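Local coordinates for putative fusidic acid resistance protein (Staphylococcus aureus, PDB 2YB5) that probably binds elongation factor G and, as a FusB-type protein, mediates resistance to fusidic acid by clearing the factor from the ribosome, at residues L18-I23 with L68-A73; R100-L105 with R130-Y135; E117-G122 with K196-L201; S168-K173 with D188-D193. One frame throughout, in Å; residues are numbered along the deposited sequence.

Contact 1. Residues L18-I23 with L68-A73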
loop_
_atom_site.group_PDB
_atom_site.type_symbol
_atom_site.label_atom_id
_atom_site.label_comp_id
_atom_site.label_asym_id
_atom_site.label_seq_id
_atom_site.Cartn_x
_atom_site.Cartn_y
_atom_site.Cartn_z
ATOM N N LEU A 18 2.462 11.906 -5.107
ATOM C CA LEU A 18 2.125 13.177 -5.761
ATOM C C LEU A 18 3.064 14.302 -5.316
ATOM O O LEU A 18 3.476 15.129 -6.133
ATOM C CB LEU A 18 0.671 13.560 -5.509
ATOM C CG LEU A 18 -0.381 12.638 -6.139
ATOM C CD1 LEU A 18 -1.714 12.799 -5.423
ATOM C CD2 LEU A 18 -0.529 12.888 -7.632
ATOM N N VAL A 19 3.415 14.315 -4.033
ATOM C CA VAL A 19 4.337 15.312 -3.503
ATOM C C VAL A 19 5.721 15.201 -4.158
ATOM O O VAL A 19 6.302 16.219 -4.529
ATOM C CB VAL A 19 4.444 15.231 -1.965
ATOM C CG1 VAL A 19 5.599 16.068 -1.455
ATOM C CG2 VAL A 19 3.134 15.697 -1.327
ATOM N N TYR A 20 6.234 13.983 -4.330
ATOM C CA TYR A 20 7.509 13.789 -5.033
ATOM C C TYR A 20 7.407 14.191 -6.499
ATOM O O TYR A 20 8.382 14.658 -7.073
ATOM C CB TYR A 20 8.011 12.339 -4.968
ATOM C CG TYR A 20 8.331 11.779 -3.589
ATOM C CD1 TYR A 20 8.766 12.592 -2.538
ATOM C CD2 TYR A 20 8.204 10.412 -3.344
ATOM C CE1 TYR A 20 9.063 12.047 -1.277
ATOM C CE2 TYR A 20 8.498 9.864 -2.100
ATOM C CZ TYR A 20 8.923 10.679 -1.072
ATOM O OH TYR A 20 9.196 10.101 0.156
ATOM N N GLN A 21 6.241 13.992 -7.112
ATOM C CA GLN A 21 6.046 14.416 -8.491
ATOM C C GLN A 21 6.145 15.940 -8.586
ATOM O O GLN A 21 6.724 16.449 -9.527
ATOM C CB GLN A 21 4.713 13.915 -9.056
ATOM C CG GLN A 21 4.604 14.017 -10.601
ATOM C CD GLN A 21 5.272 12.857 -11.353
ATOM O OE1 GLN A 21 5.985 12.044 -10.770
ATOM N NE2 GLN A 21 5.023 12.777 -12.651
ATOM N N LEU A 22 5.590 16.646 -7.600
ATOM C CA LEU A 22 5.721 18.096 -7.500
ATOM C C LEU A 22 7.183 18.524 -7.444
ATOM O O LEU A 22 7.563 19.524 -8.051
ATOM C CB LEU A 22 4.996 18.637 -6.260
ATOM C CG LEU A 22 3.570 19.154 -6.430
ATOM C CD1 LEU A 22 3.053 19.688 -5.089
ATOM C CD2 LEU A 22 3.512 20.239 -7.489
ATOM N N ILE A 23 7.991 17.764 -6.709
ATOM C CA ILE A 23 9.423 18.026 -6.622
ATOM C C ILE A 23 10.134 17.829 -7.969
ATOM O O ILE A 23 11.074 18.558 -8.284
ATOM C CB ILE A 23 10.078 17.165 -5.531
ATOM C CG1 ILE A 23 9.628 17.655 -4.149
ATOM C CG2 ILE A 23 11.597 17.223 -5.636
ATOM C CD1 ILE A 23 10.042 16.744 -2.996
ATOM N N LEU A 68 10.621 23.931 -2.110
ATOM C CA LEU A 68 10.377 22.743 -1.304
ATOM C C LEU A 68 11.407 21.683 -1.677
ATOM O O LEU A 68 11.873 21.632 -2.816
ATOM C CB LEU A 68 8.954 22.213 -1.534
ATOM C CG LEU A 68 8.478 21.045 -0.660
ATOM C CD1 LEU A 68 8.479 21.436 0.803
ATOM C CD2 LEU A 68 7.090 20.588 -1.090
ATOM N N THR A 69 11.773 20.857 -0.704
ATOM C CA THR A 69 12.713 19.762 -0.924
ATOM C C THR A 69 12.289 18.555 -0.080
ATOM O O THR A 69 11.286 18.622 0.635
ATOM C CB THR A 69 14.151 20.195 -0.580
ATOM O OG1 THR A 69 15.071 19.152 -0.925
ATOM C CG2 THR A 69 14.274 20.529 0.900
ATOM N N LYS A 70 13.048 17.464 -0.165
ATOM C CA LYS A 70 12.692 16.213 0.523
ATOM C C LYS A 70 12.415 16.460 2.005
ATOM O O LYS A 70 11.301 16.233 2.479
ATOM C CB LYS A 70 13.795 15.149 0.378
ATOM C CG LYS A 70 14.247 14.846 -1.056
ATOM C CD LYS A 70 13.158 14.210 -1.904
ATOM C CE LYS A 70 13.656 13.972 -3.324
ATOM N NZ LYS A 70 12.790 13.020 -4.075
ATOM N N LYS A 71 13.427 16.948 2.718
ATOM C CA LYS A 71 13.354 17.130 4.172
ATOM C C LYS A 71 12.085 17.851 4.620
ATOM O O LYS A 71 11.342 17.343 5.462
ATOM C CB LYS A 71 14.576 17.905 4.673
ATOM N N LYS A 72 11.849 19.033 4.055
ATOM C CA LYS A 72 10.662 19.829 4.378
ATOM C C LYS A 72 9.365 19.077 4.055
ATOM O O LYS A 72 8.402 19.123 4.826
ATOM C CB LYS A 72 10.693 21.160 3.626
ATOM N N ALA A 73 9.352 18.386 2.919
ATOM C CA ALA A 73 8.198 17.584 2.512
ATOM C C ALA A 73 7.916 16.467 3.513
ATOM O O ALA A 73 6.771 16.268 3.923
ATOM C CB ALA A 73 8.428 16.995 1.127
#
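I23 overlaps the start of helix 70-80 with its CD1, which lies 4.1 Å from the backbone carbon C of T69 and 4.2 Å from CD of K70. Its CG1 stands anti to the carbonyl carbon (chi1 -70°), and the extended branch beyond it ends at the first turn of the partner helix. The same methyl reaches CB of A73 at 4.4 Å, so the end of I23 meets both T69 and A73, residues one helical turn apart. One turn back on helix 9-27, V19 directs CG1 to A73 CB at 3.9 Å. V19 is buried, with F59 and I45 touching it from outside the pair. The contact belongs to an all-helical region (9-27, 35-50, 59-63 and 70-80, no strand preceding 121-125) related to the N-terminal part of elongation factor G-binding proteins. No hydrogen bond crosses between the two segments. Toward the surface, K70 bends at chi2 (-66°), its aliphatic part crosses I23, and its NZ comes 4.3 Å from CD1 of Y20, at an oblique position relative to the ring. The phenol of Y20 finds its polar partner one residue beyond A73, where OH hydrogen-bonds the carboxylate of E74.

Contact 2. Residues R100-L105 with R130-Y135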
loop_
_atom_site.group_PDB
_atom_site.type_symbol
_atom_site.label_atom_id
_atom_site.label_comp_id
_atom_site.label_asym_id
_atom_site.label_seq_id
_atom_site.Cartn_x
_atom_site.Cartn_y
_atom_site.Cartn_z
ATOM N N ARG A 100 -9.490 -21.357 8.327
ATOM C CA ARG A 100 -10.112 -22.480 9.061
ATOM C C ARG A 100 -9.544 -23.860 8.706
ATOM O O ARG A 100 -9.435 -24.726 9.572
ATOM C CB ARG A 100 -11.631 -22.464 8.791
ATOM C CG ARG A 100 -12.445 -23.626 9.362
ATOM C CD ARG A 100 -12.670 -23.494 10.851
ATOM N NE ARG A 100 -13.577 -22.381 11.155
ATOM C CZ ARG A 100 -14.909 -22.456 11.166
ATOM N NH1 ARG A 100 -15.539 -23.603 10.901
ATOM N NH2 ARG A 100 -15.619 -21.367 11.448
ATOM N N LYS A 101 -9.203 -24.065 7.438
ATOM C CA LYS A 101 -8.706 -25.370 6.985
ATOM C C LYS A 101 -7.233 -25.623 7.321
ATOM O O LYS A 101 -6.758 -26.755 7.185
ATOM C CB LYS A 101 -8.917 -25.532 5.475
ATOM C CG LYS A 101 -10.380 -25.638 5.053
ATOM C CD LYS A 101 -10.475 -25.814 3.548
ATOM C CE LYS A 101 -11.914 -25.839 3.053
ATOM N NZ LYS A 101 -11.972 -26.016 1.560
ATOM N N VAL A 102 -6.515 -24.582 7.742
ATOM C CA VAL A 102 -5.101 -24.703 8.077
ATOM C C VAL A 102 -4.979 -25.126 9.536
ATOM O O VAL A 102 -5.356 -24.382 10.437
ATOM C CB VAL A 102 -4.353 -23.373 7.826
ATOM C CG1 VAL A 102 -2.893 -23.460 8.263
ATOM C CG2 VAL A 102 -4.448 -22.993 6.354
ATOM N N LYS A 103 -4.469 -26.332 9.762
ATOM C CA LYS A 103 -4.348 -26.874 11.117
ATOM C C LYS A 103 -3.218 -26.202 11.906
ATOM O O LYS A 103 -3.335 -25.992 13.116
ATOM C CB LYS A 103 -4.128 -28.390 11.067
ATOM N N LYS A 104 -2.130 -25.868 11.214
ATOM C CA LYS A 104 -0.942 -25.295 11.846
ATOM C C LYS A 104 -0.694 -23.918 11.244
ATOM O O LYS A 104 -0.060 -23.812 10.190
ATOM C CB LYS A 104 0.262 -26.224 11.614
ATOM C CG LYS A 104 0.200 -27.518 12.442
ATOM C CD LYS A 104 1.150 -28.613 11.945
ATOM C CE LYS A 104 1.049 -29.856 12.848
ATOM N NZ LYS A 104 1.928 -30.988 12.428
ATOM N N LEU A 105 -1.220 -22.875 11.889
ATOM C CA LEU A 105 -1.170 -21.515 11.327
ATOM C C LEU A 105 -0.104 -20.657 11.999
ATOM O O LEU A 105 -0.269 -20.231 13.141
ATOM C CB LEU A 105 -2.536 -20.813 11.438
ATOM C CG LEU A 105 -2.590 -19.377 10.877
ATOM C CD1 LEU A 105 -2.441 -19.367 9.362
ATOM C CD2 LEU A 105 -3.866 -18.641 11.293
ATOM N N ARG A 130 5.178 -20.694 2.295
ATOM C CA ARG A 130 3.850 -20.140 2.126
ATOM C C ARG A 130 3.873 -18.637 2.399
ATOM O O ARG A 130 4.707 -18.156 3.163
ATOM C CB ARG A 130 2.912 -20.848 3.103
ATOM C CG ARG A 130 1.434 -20.550 2.921
ATOM C CD ARG A 130 0.597 -21.458 3.825
ATOM N NE ARG A 130 0.566 -22.839 3.347
ATOM C CZ ARG A 130 -0.147 -23.820 3.898
ATOM N NH1 ARG A 130 -0.915 -23.596 4.960
ATOM N NH2 ARG A 130 -0.101 -25.034 3.376
ATOM N N LYS A 131 2.977 -17.903 1.743
ATOM C CA LYS A 131 2.646 -16.539 2.147
ATOM C C LYS A 131 1.152 -16.486 2.415
ATOM O O LYS A 131 0.358 -17.061 1.666
ATOM C CB LYS A 131 3.031 -15.482 1.087
ATOM C CG LYS A 131 2.659 -14.034 1.472
ATOM C CD LYS A 131 2.815 -13.030 0.342
ATOM C CE LYS A 131 4.267 -12.747 -0.058
ATOM N NZ LYS A 131 5.027 -12.104 1.054
ATOM N N TYR A 132 0.801 -15.798 3.497
ATOM C CA TYR A 132 -0.569 -15.509 3.865
ATOM C C TYR A 132 -0.816 -14.028 3.625
ATOM O O TYR A 132 0.063 -13.205 3.902
ATOM C CB TYR A 132 -0.769 -15.783 5.355
ATOM C CG TYR A 132 -0.693 -17.224 5.742
ATOM C CD1 TYR A 132 -1.821 -18.022 5.697
ATOM C CD2 TYR A 132 0.496 -17.789 6.181
ATOM C CE1 TYR A 132 -1.775 -19.331 6.063
ATOM C CE2 TYR A 132 0.553 -19.112 6.554
ATOM C CZ TYR A 132 -0.589 -19.879 6.488
ATOM O OH TYR A 132 -0.571 -21.200 6.855
ATOM N N ILE A 133 -2.005 -13.689 3.127
ATOM C CA ILE A 133 -2.379 -12.304 2.870
ATOM C C ILE A 133 -3.765 -12.042 3.446
ATOM O O ILE A 133 -4.695 -12.735 3.101
ATOM C CB ILE A 133 -2.360 -11.983 1.356
ATOM C CG1 ILE A 133 -0.912 -11.870 0.859
ATOM C CG2 ILE A 133 -3.142 -10.696 1.051
ATOM C CD1 ILE A 133 -0.732 -12.137 -0.660
ATOM N N VAL A 134 -3.881 -11.059 4.333
ATOM C CA VAL A 134 -5.148 -10.680 4.942
ATOM C C VAL A 134 -5.416 -9.202 4.638
ATOM O O VAL A 134 -4.495 -8.379 4.635
ATOM C CB VAL A 134 -5.149 -10.946 6.477
ATOM C CG1 VAL A 134 -6.385 -10.358 7.160
ATOM C CG2 VAL A 134 -5.051 -12.464 6.753
ATOM N N TYR A 135 -6.681 -8.901 4.364
ATOM C CA TYR A 135 -7.138 -7.568 3.991
ATOM C C TYR A 135 -8.635 -7.411 4.277
ATOM O O TYR A 135 -9.339 -8.388 4.585
ATOM C CB TYR A 135 -6.856 -7.308 2.500
ATOM C CG TYR A 135 -7.551 -8.299 1.582
ATOM C CD1 TYR A 135 -8.838 -8.051 1.122
ATOM C CD2 TYR A 135 -6.935 -9.491 1.199
ATOM C CE1 TYR A 135 -9.488 -8.954 0.294
ATOM C CE2 TYR A 135 -7.582 -10.405 0.395
ATOM C CZ TYR A 135 -8.861 -10.122 -0.059
ATOM O OH TYR A 135 -9.535 -10.993 -0.860
HETATM O O HOH W 1 1.349 -21.863 8.888
#
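The second strand of the antiparallel sheet in the treble-clef zinc-finger region, 130-136, meets the loop that follows helix 92-98 through the ring of Y132 and the guanidinium of R130. L105 places CD1 over one face of the Y132 ring, 3.4 Å from CE1; with CZ nearly as close, the methyl lies toward the hydroxyl-bearing part of the ring. On the opposite face, CG of R130 lies 4.0 Å from the ring plane, offset toward the rim, so L105 and R130 sandwich the ring. V102 comes tip to tip with both strand residues: its CG1 is 3.5 Å from Y132 OH, and its CG2 is 3.8 Å from R130 NH1. R130 itself bends at chi3 (-73°), and its NH1 donates to Y132 OH over 3.1 Å at 154°, the oxygen lying 16° out of the guanidinium plane. A water completes the polar link to the loop: it donates to K104 O at 2.7 Å and accepts from Y132 OH at 2.9 Å. The phenol oxygen therefore has two hydrogen-bond partners. Y132 is further enclosed by F99, edge-to-face, and by the rings of W123 and Y146 on the flanking strands 121-125 and 142-149, while V102 and R130 also touch Y146.

Contact 3. Residues E117-G122 with K196-L201. With ZN (zinc ion), chain C.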
loop_
_atom_site.group_PDB
_atom_site.type_symbol
_atom_site.label_atom_id
_atom_site.label_comp_id
_atom_site.label_asym_id
_atom_site.label_seq_id
_atom_site.Cartn_x
_atom_site.Cartn_y
_atom_site.Cartn_z
ATOM N N GLU A 117 1.257 1.709 7.901
ATOM C CA GLU A 117 2.097 1.444 6.736
ATOM C C GLU A 117 1.642 0.267 5.902
ATOM O O GLU A 117 2.306 -0.079 4.910
ATOM C CB GLU A 117 3.538 1.186 7.171
ATOM C CG GLU A 117 4.171 2.309 7.953
ATOM C CD GLU A 117 5.662 2.103 8.087
ATOM O OE1 GLU A 117 6.065 0.977 8.458
ATOM O OE2 GLU A 117 6.425 3.052 7.807
ATOM N N ILE A 118 0.518 -0.341 6.257
ATOM C CA ILE A 118 0.015 -1.464 5.474
ATOM C C ILE A 118 -1.444 -1.307 5.082
ATOM O O ILE A 118 -2.285 -0.894 5.885
ATOM C CB ILE A 118 0.245 -2.827 6.168
ATOM C CG1 ILE A 118 -0.217 -2.818 7.616
ATOM C CG2 ILE A 118 1.714 -3.245 6.084
ATOM C CD1 ILE A 118 -0.313 -4.237 8.188
ATOM N N SER A 119 -1.708 -1.601 3.814
ATOM C CA SER A 119 -3.048 -1.724 3.283
ATOM C C SER A 119 -3.467 -3.185 3.342
ATOM O O SER A 119 -4.650 -3.502 3.381
ATOM C CB SER A 119 -3.088 -1.239 1.842
ATOM O OG SER A 119 -2.847 0.157 1.791
ATOM N N TYR A 120 -2.492 -4.079 3.309
ATOM C CA TYR A 120 -2.771 -5.486 3.534
ATOM C C TYR A 120 -1.661 -6.139 4.350
ATOM O O TYR A 120 -0.505 -5.720 4.293
ATOM C CB TYR A 120 -2.967 -6.209 2.199
ATOM C CG TYR A 120 -1.726 -6.496 1.407
ATOM C CD1 TYR A 120 -0.986 -7.648 1.629
ATOM C CD2 TYR A 120 -1.316 -5.633 0.380
ATOM C CE1 TYR A 120 0.158 -7.921 0.873
ATOM C CE2 TYR A 120 -0.194 -5.889 -0.357
ATOM C CZ TYR A 120 0.535 -7.044 -0.124
ATOM O OH TYR A 120 1.650 -7.305 -0.883
ATOM N N LEU A 121 -2.019 -7.176 5.084
ATOM C CA LEU A 121 -1.062 -7.877 5.933
ATOM C C LEU A 121 -0.564 -9.138 5.244
ATOM O O LEU A 121 -1.322 -10.114 5.087
ATOM C CB LEU A 121 -1.705 -8.230 7.274
ATOM C CG LEU A 121 -0.769 -8.892 8.284
ATOM C CD1 LEU A 121 0.508 -8.058 8.464
ATOM C CD2 LEU A 121 -1.513 -9.078 9.596
ATOM N N GLY A 122 0.709 -9.122 4.848
ATOM C CA GLY A 122 1.308 -10.240 4.153
ATOM C C GLY A 122 2.498 -10.748 4.926
ATOM O O GLY A 122 3.406 -9.973 5.243
ATOM N N LYS A 196 7.508 -4.162 2.042
ATOM C CA LYS A 196 8.020 -3.310 0.968
ATOM C C LYS A 196 6.930 -3.017 -0.067
ATOM O O LYS A 196 6.758 -1.867 -0.482
ATOM C CB LYS A 196 9.216 -3.962 0.290
ATOM C CG LYS A 196 9.902 -3.079 -0.756
ATOM C CD LYS A 196 10.721 -3.899 -1.748
ATOM C CE LYS A 196 11.404 -2.981 -2.770
ATOM N NZ LYS A 196 12.068 -3.729 -3.875
ATOM N N CYS A 197 6.214 -4.060 -0.486
ATOM C CA CYS A 197 5.025 -3.928 -1.355
ATOM C C CYS A 197 4.040 -2.853 -0.867
ATOM O O CYS A 197 3.587 -2.010 -1.646
ATOM C CB CYS A 197 4.266 -5.265 -1.422
ATOM S SG CYS A 197 3.000 -5.350 -2.703
ATOM N N ASN A 198 3.722 -2.904 0.421
ATOM C CA ASN A 198 2.770 -1.966 1.023
ATOM C C ASN A 198 3.246 -0.512 1.047
ATOM O O ASN A 198 2.424 0.397 1.095
ATOM C CB ASN A 198 2.381 -2.421 2.425
ATOM C CG ASN A 198 1.249 -3.422 2.405
ATOM O OD1 ASN A 198 0.083 -3.037 2.321
ATOM N ND2 ASN A 198 1.584 -4.721 2.478
ATOM N N GLN A 199 4.567 -0.308 0.993
ATOM C CA GLN A 199 5.151 1.030 0.803
ATOM C C GLN A 199 4.936 1.540 -0.621
ATOM O O GLN A 199 4.898 2.747 -0.843
ATOM C CB GLN A 199 6.659 1.038 1.120
ATOM C CG GLN A 199 7.021 0.727 2.575
ATOM C CD GLN A 199 6.564 1.801 3.536
ATOM O OE1 GLN A 199 5.368 2.067 3.663
ATOM N NE2 GLN A 199 7.515 2.435 4.225
ATOM N N ASN A 200 4.803 0.623 -1.575
ATOM C CA ASN A 200 4.586 0.973 -2.979
ATOM C C ASN A 200 3.111 1.025 -3.386
ATOM O O ASN A 200 2.769 1.624 -4.405
ATOM C CB ASN A 200 5.263 -0.058 -3.900
ATOM C CG ASN A 200 6.725 -0.332 -3.533
ATOM O OD1 ASN A 200 7.406 0.515 -2.927
ATOM N ND2 ASN A 200 7.213 -1.536 -3.907
ATOM N N LEU A 201 2.246 0.356 -2.634
ATOM C CA LEU A 201 0.875 0.135 -3.090
ATOM C C LEU A 201 0.014 1.392 -2.937
ATOM O O LEU A 201 -0.318 1.792 -1.821
ATOM C CB LEU A 201 0.238 -1.038 -2.331
ATOM C CG LEU A 201 -1.222 -1.365 -2.656
ATOM C CD1 LEU A 201 -1.414 -1.676 -4.145
ATOM C CD2 LEU A 201 -1.718 -2.537 -1.779
HETATM ZN ZN ZN C . 4.508 -5.356 -4.606
HETATM O O HOH W 2 -0.393 0.726 0.707
#
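N198 carries this contact from its CB outward. CB lies 3.4 Å from E117 O, and CG meets CG2 of I118 at 3.7 Å. At the tip, OD1 accepts two consecutive backbone amides, S119 N at 2.7 Å and Y120 N at 2.9 Å. Both donors come from the same face of the amide plane; the bond from S119 is the more bent at 144°, that from Y120 the straighter at 165°. ND2 sits 3.5 Å above the centre of the Y120 ring, with the ring and amide planes 50° apart. It bonds S194 O on its own helix and, weakly, Y120 O. Two amide donors on OD1, and S194 O as acceptor for ND2, identify the oxygen end. Y120 CG stands between the backbone N and the carbonyl carbon, which starts the ring toward N198, and CD2 of L201 lies at the ring's edge, 3.8 Å from CD2 of Y120. A water bridges S119 OG to N198 O and L201 O. C197 SG binds the zinc ion at 2.4 Å, with C158, C161 and C191, consistent with a treble clef, in which a helix following the sheet carries a ligand, here helix 194-200.

Contact 4. Residues S168-K173 with D188-D193. With ZN (zinc ion), chain C.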
loop_
_atom_site.group_PDB
_atom_site.type_symbol
_atom_site.label_atom_id
_atom_site.label_comp_id
_atom_site.label_asym_id
_atom_site.label_seq_id
_atom_site.Cartn_x
_atom_site.Cartn_y
_atom_site.Cartn_z
ATOM N N SER A 168 8.656 -13.142 -6.264
ATOM C CA SER A 168 8.580 -14.589 -6.433
ATOM C C SER A 168 7.181 -14.949 -6.867
ATOM O O SER A 168 6.231 -14.171 -6.682
ATOM C CB SER A 168 8.883 -15.323 -5.138
ATOM O OG SER A 168 10.156 -14.974 -4.640
ATOM N N LEU A 169 7.055 -16.146 -7.420
ATOM C CA LEU A 169 5.788 -16.603 -7.947
ATOM C C LEU A 169 4.914 -17.060 -6.792
ATOM O O LEU A 169 5.274 -17.982 -6.057
ATOM C CB LEU A 169 5.997 -17.746 -8.946
ATOM C CG LEU A 169 4.739 -18.312 -9.604
ATOM C CD1 LEU A 169 3.955 -17.217 -10.332
ATOM C CD2 LEU A 169 5.121 -19.455 -10.565
ATOM N N PHE A 170 3.770 -16.399 -6.643
ATOM C CA PHE A 170 2.780 -16.763 -5.639
ATOM C C PHE A 170 1.710 -17.612 -6.316
ATOM O O PHE A 170 0.988 -17.119 -7.179
ATOM C CB PHE A 170 2.155 -15.499 -5.037
ATOM C CG PHE A 170 1.057 -15.770 -4.045
ATOM C CD1 PHE A 170 -0.251 -15.996 -4.466
ATOM C CD2 PHE A 170 1.319 -15.764 -2.674
ATOM C CE1 PHE A 170 -1.281 -16.224 -3.525
ATOM C CE2 PHE A 170 0.302 -15.996 -1.743
ATOM C CZ PHE A 170 -0.987 -16.233 -2.166
ATOM N N LEU A 171 1.608 -18.877 -5.912
ATOM C CA LEU A 171 0.631 -19.796 -6.473
ATOM C C LEU A 171 -0.487 -20.081 -5.483
ATOM O O LEU A 171 -0.247 -20.571 -4.382
ATOM C CB LEU A 171 1.308 -21.108 -6.886
ATOM C CG LEU A 171 2.215 -20.997 -8.118
ATOM C CD1 LEU A 171 2.743 -22.363 -8.520
ATOM C CD2 LEU A 171 1.478 -20.357 -9.255
ATOM N N ASN A 172 -1.705 -19.753 -5.890
ATOM C CA ASN A 172 -2.895 -20.082 -5.133
ATOM C C ASN A 172 -3.356 -21.462 -5.594
ATOM O O ASN A 172 -3.065 -21.861 -6.718
ATOM C CB ASN A 172 -3.983 -19.026 -5.370
ATOM C CG ASN A 172 -5.193 -19.222 -4.480
ATOM O OD1 ASN A 172 -5.073 -19.608 -3.316
ATOM N ND2 ASN A 172 -6.370 -18.957 -5.025
ATOM N N LYS A 173 -4.059 -22.187 -4.731
ATOM C CA LYS A 173 -4.539 -23.533 -5.071
ATOM C C LYS A 173 -5.646 -23.475 -6.127
ATOM O O LYS A 173 -5.522 -24.094 -7.185
ATOM C CB LYS A 173 -5.033 -24.269 -3.815
ATOM N N ASP A 188 0.756 -15.274 -9.730
ATOM C CA ASP A 188 1.635 -14.371 -10.432
ATOM C C ASP A 188 2.802 -13.965 -9.555
ATOM O O ASP A 188 2.855 -14.309 -8.374
ATOM C CB ASP A 188 0.871 -13.133 -10.922
ATOM C CG ASP A 188 1.347 -12.659 -12.292
ATOM O OD1 ASP A 188 2.517 -12.911 -12.651
ATOM O OD2 ASP A 188 0.554 -12.013 -13.006
ATOM N N TYR A 189 3.744 -13.248 -10.151
ATOM C CA TYR A 189 4.898 -12.737 -9.428
ATOM C C TYR A 189 4.526 -11.504 -8.599
ATOM O O TYR A 189 3.955 -10.551 -9.115
ATOM C CB TYR A 189 6.056 -12.432 -10.394
ATOM C CG TYR A 189 6.744 -13.708 -10.886
ATOM C CD1 TYR A 189 6.245 -14.421 -11.976
ATOM C CD2 TYR A 189 7.873 -14.211 -10.242
ATOM C CE1 TYR A 189 6.858 -15.589 -12.419
ATOM C CE2 TYR A 189 8.496 -15.385 -10.684
ATOM C CZ TYR A 189 7.979 -16.065 -11.767
ATOM O OH TYR A 189 8.590 -17.219 -12.201
ATOM N N ILE A 190 4.866 -11.555 -7.312
ATOM C CA ILE A 190 4.631 -10.462 -6.385
ATOM C C ILE A 190 5.851 -10.237 -5.485
ATOM O O ILE A 190 6.750 -11.082 -5.415
ATOM C CB ILE A 190 3.397 -10.721 -5.489
ATOM C CG1 ILE A 190 3.604 -11.977 -4.622
ATOM C CG2 ILE A 190 2.128 -10.823 -6.333
ATOM C CD1 ILE A 190 2.441 -12.281 -3.657
ATOM N N CYS A 191 5.849 -9.106 -4.784
ATOM C CA CYS A 191 6.917 -8.765 -3.855
ATOM C C CYS A 191 7.058 -9.892 -2.836
ATOM O O CYS A 191 6.084 -10.298 -2.215
ATOM C CB CYS A 191 6.611 -7.451 -3.135
ATOM S SG CYS A 191 6.515 -5.903 -4.168
ATOM N N TYR A 192 8.269 -10.419 -2.685
ATOM C CA TYR A 192 8.525 -11.405 -1.654
ATOM C C TYR A 192 8.204 -10.831 -0.269
ATOM O O TYR A 192 7.609 -11.501 0.577
ATOM C CB TYR A 192 9.983 -11.845 -1.675
ATOM C CG TYR A 192 10.209 -13.040 -0.789
ATOM C CD1 TYR A 192 9.761 -14.294 -1.181
ATOM C CD2 TYR A 192 10.828 -12.914 0.455
ATOM C CE1 TYR A 192 9.936 -15.403 -0.370
ATOM C CE2 TYR A 192 11.013 -14.018 1.269
ATOM C CZ TYR A 192 10.556 -15.261 0.849
ATOM O OH TYR A 192 10.730 -16.383 1.619
ATOM N N ASP A 193 8.623 -9.586 -0.065
ATOM C CA ASP A 193 8.414 -8.855 1.174
ATOM C C ASP A 193 7.188 -7.939 1.032
ATOM O O ASP A 193 7.255 -6.895 0.395
ATOM C CB ASP A 193 9.676 -8.037 1.482
ATOM C CG ASP A 193 9.535 -7.175 2.703
ATOM O OD1 ASP A 193 8.519 -7.268 3.415
ATOM O OD2 ASP A 193 10.459 -6.386 2.955
HETATM ZN ZN ZN C . 4.508 -5.356 -4.606
#
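S168 and I190 form one hydrogen-bonded antiparallel pair and F170 and D188 the next, which gives the contact a ladder of four backbone bonds. S168 N to I190 O, at 2.9 Å, lies in the carbonyl plane; D188 N to F170 O is the longest at 3.2 Å and bends to 136°. Between them the non-hydrogen-bonded pair L169-Y189 brings its CA atoms to 4.2 Å, and Y189 CA adds a CA-H...O contact to S168 O.

The tight side is the face with S168, F170 and I190, buried there and more open at D188, whose OD1 accepts the amide of Y189. CD1 of I190 reaches CB of F170 at 3.5 Å and the ring obliquely, after CG1 takes the position between the backbone N and the carbonyl carbon (chi1 62°). S168 OG approaches CD1 of Y192 but hydrogen-bonds S150 O. On the other, more exposed face, L169 CB sits over the Y189 ring, a CH-pi contact 4.0 Å from the centroid and 17° off the normal. CD1 of L169 meets the backbone of D188.

Past the pairing, C191 SG binds the zinc ion at 2.1 Å, and D193 OD1 caps F195 N at the start of helix 194-200. Strand 186-191 is one edge strand of the five-stranded sheet and 167-172 lies between it and 142-149, while F210 of helix 204-214 touches F170, D188 and I190.

From the N terminus, contact 1 closes first, joining helix 9-27 to helix 70-80 before contact 2 opens. It touches none of the others; its centre lies about 21 Å from that of contact 3 and about 39 Å from that of contact 2. Contact 2 then ties the loop 100-105 to strand 130-136. It crosses contact 3, because 117-122 leaves between its two segments and returns only to 196-201. Strands 121-125 and 130-136 are neighbours in the sheet. Contact 4 nests inside the loop closed by contact 3, pairing the last two strands. Contacts 3 and 4 share the zinc ion, and K131 NZ to Y192 O, 2.7 Å, links 2 with 4.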